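Local coordinates for RidA family protein (PDB 3I7T), which is of unknown function but, as a homotrimeric member of the YjgF/YER057c/UK114 (RidA) family, may act as an imine or enamine deaminase, at residues V66-I71 and V96-E101; A32-S37 and R46-R51. All blocks are in the same frame, centred on the assembly; numbering follows the deposited sequence.

Interaction 1: V66-I71 and V96-E101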
loop_
_atom_site.group_PDB
_atom_site.type_symbol
_atom_site.label_atom_id
_atom_site.label_comp_id
_atom_site.label_asym_id
_atom_site.label_seq_id
_atom_site.Cartn_x
_atom_site.Cartn_y
_atom_site.Cartn_z
ATOM N N VAL A 66 5.144 -14.219 4.577
ATOM C CA VAL A 66 4.933 -12.777 4.458
ATOM C C VAL A 66 6.153 -12.071 3.817
ATOM O O VAL A 66 7.289 -12.235 4.276
ATOM C CB VAL A 66 4.597 -12.174 5.846
ATOM C CG1 VAL A 66 4.637 -10.635 5.804
ATOM C CG2 VAL A 66 3.249 -12.710 6.334
ATOM N N VAL A 67 5.923 -11.331 2.737
ATOM C CA VAL A 67 7.014 -10.655 2.041
ATOM C C VAL A 67 6.960 -9.160 2.304
ATOM O O VAL A 67 7.972 -8.458 2.157
ATOM C CB VAL A 67 6.999 -10.899 0.502
ATOM C CG1 VAL A 67 7.276 -12.394 0.167
ATOM C CG2 VAL A 67 5.683 -10.425 -0.118
ATOM N N ARG A 68 5.778 -8.675 2.672
ATOM C CA ARG A 68 5.597 -7.258 2.983
ATOM C C ARG A 68 4.604 -7.016 4.114
ATOM O O ARG A 68 3.527 -7.624 4.155
ATOM C CB ARG A 68 5.146 -6.457 1.745
ATOM C CG ARG A 68 4.869 -4.973 2.094
ATOM C CD ARG A 68 4.181 -4.151 0.984
ATOM N NE ARG A 68 4.902 -4.081 -0.291
ATOM C CZ ARG A 68 5.861 -3.196 -0.579
ATOM N NH1 ARG A 68 6.281 -2.316 0.331
ATOM N NH2 ARG A 68 6.430 -3.201 -1.777
ATOM N N THR A 69 4.969 -6.123 5.033
ATOM C CA THR A 69 3.998 -5.541 5.961
ATOM C C THR A 69 3.952 -4.031 5.741
ATOM O O THR A 69 4.882 -3.438 5.181
ATOM C CB THR A 69 4.328 -5.827 7.437
ATOM O OG1 THR A 69 5.656 -5.364 7.720
ATOM C CG2 THR A 69 4.238 -7.316 7.759
ATOM N N ARG A 70 2.859 -3.406 6.170
ATOM C CA ARG A 70 2.747 -1.955 6.097
ATOM C C ARG A 70 2.044 -1.564 7.363
ATOM O O ARG A 70 1.006 -2.149 7.694
ATOM C CB ARG A 70 1.938 -1.526 4.874
ATOM C CG ARG A 70 1.801 -0.012 4.714
ATOM C CD ARG A 70 1.146 0.365 3.364
ATOM N NE ARG A 70 2.039 0.076 2.239
ATOM C CZ ARG A 70 1.892 -0.946 1.400
ATOM N NH1 ARG A 70 2.764 -1.119 0.423
ATOM N NH2 ARG A 70 0.876 -1.786 1.521
ATOM N N ILE A 71 2.632 -0.603 8.079
ATOM C CA ILE A 71 2.181 -0.228 9.409
ATOM C C ILE A 71 1.759 1.238 9.457
ATOM O O ILE A 71 2.554 2.123 9.164
ATOM C CB ILE A 71 3.312 -0.456 10.448
ATOM C CG1 ILE A 71 3.820 -1.904 10.391
ATOM C CG2 ILE A 71 2.845 -0.075 11.866
ATOM C CD1 ILE A 71 5.054 -2.132 11.210
ATOM N N VAL A 96 9.780 -6.906 3.905
ATOM C CA VAL A 96 9.959 -5.445 3.846
ATOM C C VAL A 96 8.822 -4.790 4.632
ATOM O O VAL A 96 7.761 -5.396 4.800
ATOM C CB VAL A 96 9.973 -4.935 2.397
ATOM C CG1 VAL A 96 10.937 -5.797 1.544
ATOM C CG2 VAL A 96 8.539 -4.936 1.815
ATOM N N THR A 97 9.036 -3.589 5.171
ATOM C CA THR A 97 7.916 -2.836 5.738
ATOM C C THR A 97 7.987 -1.374 5.410
ATOM O O THR A 97 8.970 -0.886 4.852
ATOM C CB THR A 97 7.891 -2.730 7.283
ATOM O OG1 THR A 97 8.978 -3.423 7.896
ATOM C CG2 THR A 97 6.561 -3.117 7.854
ATOM N N SER A 98 6.935 -0.686 5.835
ATOM C CA SER A 98 6.902 0.768 5.906
ATOM C C SER A 98 6.150 1.112 7.158
ATOM O O SER A 98 5.320 0.333 7.594
ATOM C CB SER A 98 6.182 1.354 4.695
ATOM O OG SER A 98 6.737 0.795 3.519
ATOM N N MET A 99 6.434 2.273 7.739
ATOM C CA MET A 99 5.656 2.742 8.873
ATOM C C MET A 99 5.402 4.212 8.679
ATOM O O MET A 99 6.344 4.992 8.575
ATOM C CB MET A 99 6.421 2.531 10.180
ATOM C CG MET A 99 5.603 2.787 11.431
ATOM S SD MET A 99 6.608 2.816 12.951
ATOM C CE MET A 99 7.114 1.106 13.026
ATOM N N VAL A 100 4.136 4.605 8.630
ATOM C CA VAL A 100 3.831 6.026 8.506
ATOM C C VAL A 100 2.770 6.451 9.493
ATOM O O VAL A 100 1.920 5.668 9.905
ATOM C CB VAL A 100 3.328 6.422 7.114
ATOM C CG1 VAL A 100 4.414 6.179 6.062
ATOM C CG2 VAL A 100 2.026 5.682 6.791
ATOM N N GLU A 101 2.811 7.720 9.853
ATOM C CA GLU A 101 1.829 8.219 10.774
ATOM C C GLU A 101 0.607 8.725 10.020
ATOM O O GLU A 101 0.733 9.464 9.039
ATOM C CB GLU A 101 2.438 9.329 11.602
ATOM C CG GLU A 101 1.611 9.713 12.782
ATOM C CD GLU A 101 2.325 10.731 13.615
ATOM O OE1 GLU A 101 3.279 10.357 14.329
ATOM O OE2 GLU A 101 1.947 11.908 13.532
HETATM O O HOH W 1 5.838 -1.870 3.114
#
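In the beta-alpha-beta unit of strand 66-73, helix 79-90 and strand 99-101, Val-67 to Ile-71 pair in parallel with Val-96 to Val-100, and the helix covers the side bearing Ile-71 and Met-99. End-to-end directions only 13° apart support this. Four backbone hydrogen bonds link the two segments: Val-96 N to Val-67 O, Thr-69 N to Val-96 O (2.9 Å, nearly straight at 168°), Ile-71 N to Ser-98 O and Val-100 N to Ile-71 O (3.0 Å). Val-67 and Arg-68 both face Asp-117 on the neighbouring strand 112-119, which makes a classic beta bulge. From this bulge Arg-68 lays CB and CG against Val-96, CG to CG2 at 3.7 Å; a bend at chi3 (-59°) swings NE off the line of the chain. The same CG2 lies over one face of the guanidinium, offset toward the rim. Asp-117 of the second subunit forms a salt bridge to NH2, and Val-31 O of that subunit accepts from NH1. Arg-70 bridges to Glu-115 of its own chain and of the second subunit, so the pair borders a trimer interface. On the helix side, Ile-71 CG2 meets Met-99 CG at 4.0 Å. One water, in the guanidinium plane of Arg-68, accepts from NH1 at 2.9 Å and donates to Thr-69 O and Ser-98 OG, each at 2.8 Å; OG also hydrogen-bonds to Glu-115 of the second subunit.

Interaction 2: A32-S37 and R46-R51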
loop_
_atom_site.group_PDB
_atom_site.type_symbol
_atom_site.label_atom_id
_atom_site.label_comp_id
_atom_site.label_asym_id
_atom_site.label_seq_id
_atom_site.Cartn_x
_atom_site.Cartn_y
_atom_site.Cartn_z
ATOM N N ALA A 32 -6.079 -7.978 4.778
ATOM C CA ALA A 32 -6.667 -6.664 5.035
ATOM C C ALA A 32 -5.882 -5.877 6.082
ATOM O O ALA A 32 -5.165 -6.462 6.896
ATOM C CB ALA A 32 -8.131 -6.835 5.520
ATOM N N GLY A 33 -6.037 -4.555 6.067
ATOM C CA GLY A 33 -5.566 -3.736 7.190
ATOM C C GLY A 33 -6.148 -4.337 8.455
ATOM O O GLY A 33 -7.359 -4.593 8.541
ATOM N N THR A 34 -5.288 -4.583 9.438
ATOM C CA THR A 34 -5.721 -5.224 10.659
ATOM C C THR A 34 -5.390 -4.403 11.886
ATOM O O THR A 34 -4.250 -4.008 12.073
ATOM C CB THR A 34 -5.013 -6.570 10.826
ATOM O OG1 THR A 34 -5.223 -7.346 9.640
ATOM C CG2 THR A 34 -5.563 -7.308 12.046
ATOM N N THR A 35 -6.379 -4.182 12.748
ATOM C CA THR A 35 -6.106 -3.517 14.012
ATOM C C THR A 35 -6.166 -4.522 15.155
ATOM O O THR A 35 -6.515 -5.703 14.969
ATOM C CB THR A 35 -7.096 -2.379 14.280
ATOM O OG1 THR A 35 -8.420 -2.920 14.314
ATOM C CG2 THR A 35 -7.009 -1.315 13.198
ATOM N N GLY A 36 -5.826 -4.062 16.349
ATOM C CA GLY A 36 -5.734 -4.966 17.481
ATOM C C GLY A 36 -6.452 -4.470 18.710
ATOM O O GLY A 36 -6.602 -3.270 18.909
ATOM N N SER A 37 -6.906 -5.415 19.528
ATOM C CA SER A 37 -7.418 -5.103 20.849
ATOM C C SER A 37 -6.239 -4.831 21.785
ATOM O O SER A 37 -5.088 -5.127 21.462
ATOM C CB SER A 37 -8.278 -6.256 21.386
ATOM O OG SER A 37 -9.223 -6.689 20.417
ATOM N N ARG A 46 0.757 -6.474 18.938
ATOM C CA ARG A 46 0.815 -7.922 19.095
ATOM C C ARG A 46 -0.491 -8.552 18.636
ATOM O O ARG A 46 -0.493 -9.560 17.930
ATOM C CB ARG A 46 1.122 -8.318 20.542
ATOM C CG ARG A 46 2.566 -8.020 20.967
ATOM C CD ARG A 46 2.925 -8.679 22.313
ATOM N NE ARG A 46 1.947 -8.338 23.345
ATOM C CZ ARG A 46 2.090 -7.352 24.228
ATOM N NH1 ARG A 46 3.185 -6.597 24.231
ATOM N NH2 ARG A 46 1.134 -7.126 25.116
ATOM N N ASP A 47 -1.603 -7.946 19.029
ATOM C CA ASP A 47 -2.919 -8.489 18.699
ATOM C C ASP A 47 -3.218 -8.377 17.208
ATOM O O ASP A 47 -3.841 -9.269 16.616
ATOM C CB ASP A 47 -4.002 -7.794 19.530
ATOM C CG ASP A 47 -5.299 -8.585 19.572
ATOM O OD1 ASP A 47 -5.256 -9.776 19.976
ATOM O OD2 ASP A 47 -6.351 -8.029 19.192
ATOM N N ALA A 48 -2.762 -7.291 16.583
ATOM C CA ALA A 48 -2.947 -7.138 15.139
ATOM C C ALA A 48 -2.176 -8.224 14.412
ATOM O O ALA A 48 -2.655 -8.778 13.426
ATOM C CB ALA A 48 -2.518 -5.743 14.661
ATOM N N LEU A 49 -0.986 -8.547 14.911
ATOM C CA LEU A 49 -0.155 -9.559 14.257
ATOM C C LEU A 49 -0.698 -10.951 14.498
ATOM O O LEU A 49 -0.570 -11.816 13.636
ATOM C CB LEU A 49 1.297 -9.469 14.723
ATOM C CG LEU A 49 2.064 -8.230 14.245
ATOM C CD1 LEU A 49 3.479 -8.129 14.854
ATOM C CD2 LEU A 49 2.118 -8.201 12.733
ATOM N N ARG A 50 -1.307 -11.171 15.665
ATOM C CA ARG A 50 -1.959 -12.446 15.933
ATOM C C ARG A 50 -3.109 -12.679 14.949
ATOM O O ARG A 50 -3.277 -13.782 14.446
ATOM C CB ARG A 50 -2.479 -12.534 17.368
ATOM C CG ARG A 50 -2.847 -13.969 17.770
ATOM C CD ARG A 50 -3.976 -14.008 18.776
ATOM N N ARG A 51 -3.902 -11.645 14.687
ATOM C CA ARG A 51 -5.017 -11.752 13.760
ATOM C C ARG A 51 -4.548 -11.955 12.314
ATOM O O ARG A 51 -5.154 -12.708 11.549
ATOM C CB ARG A 51 -5.920 -10.523 13.873
ATOM C CG ARG A 51 -6.602 -10.392 15.229
ATOM C CD ARG A 51 -7.133 -8.967 15.467
ATOM N NE ARG A 51 -7.552 -8.846 16.870
ATOM C CZ ARG A 51 -8.736 -9.249 17.332
ATOM N NH1 ARG A 51 -9.639 -9.754 16.501
ATOM N NH2 ARG A 51 -9.026 -9.124 18.616
#
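Asp-47 OD2 is gripped by three N-H donors, one from the chain after the strand and two from its own helix. Ser-37 N reaches it at 2.7 Å with an N-H...O angle of 156°, on the anti side of the carboxylate. Arg-51, one helical turn on, presents NE and NH2 side-on to the same oxygen, and both belong to one salt bridge; NE lies 2.7 Å from OD2, and NH2 is met by the syn lone pair of OD2. OD2 lies in the guanidinium plane, whereas NE approaches from above the carboxylate plane. Asp-47 CG is anti to the backbone N (chi1 -162°), which puts CG on the side of Ser-37. The two segments are residues 32-37, strand running into loop, and the middle of helix 41-58, which lies on the sheet of this YjgF-type fold; their short axes approach to 7.2 Å, running at 139° to each other. Beside the polar cluster the packing is close: Gly-36 CA comes within 4.2 Å of Ala-48 CA. Ala-48 CB rests against Thr-34 O at 3.6 Å and also touches Ile-114 of strand 112-119. Thr-34 turns its methyl to the helix, CG2 lying 3.7 Å from Arg-51 CB, while its hydroxyl OG1 donates back to Ala-32 O and also bonds Arg-21. Further along Arg-51, CD lies 3.4 Å from Thr-35 O.

How the interactions relate
From the N terminus, strand 28-35 leads into interaction 2, which closes the short connection of eight residues between Ser-37 and Arg-46 by returning helix 41-58 onto residues 34-37. That helix is followed by strand 66-73, where interaction 1 opens; its loop of 24 residues holds helix 79-90 and returns at Val-96. The loops are therefore in series, neither nested nor crossing. The centres of interactions 1 and 2 lie about 13 Å apart and the nearest atoms of the two about 5 Å apart, without touching. Both reach the same sheet, where strand 112-119 runs between 28-35 and 66-73. Interaction 1 pairs in the outermost strand within this chain, while interaction 2 fixes a helix upon the sheet.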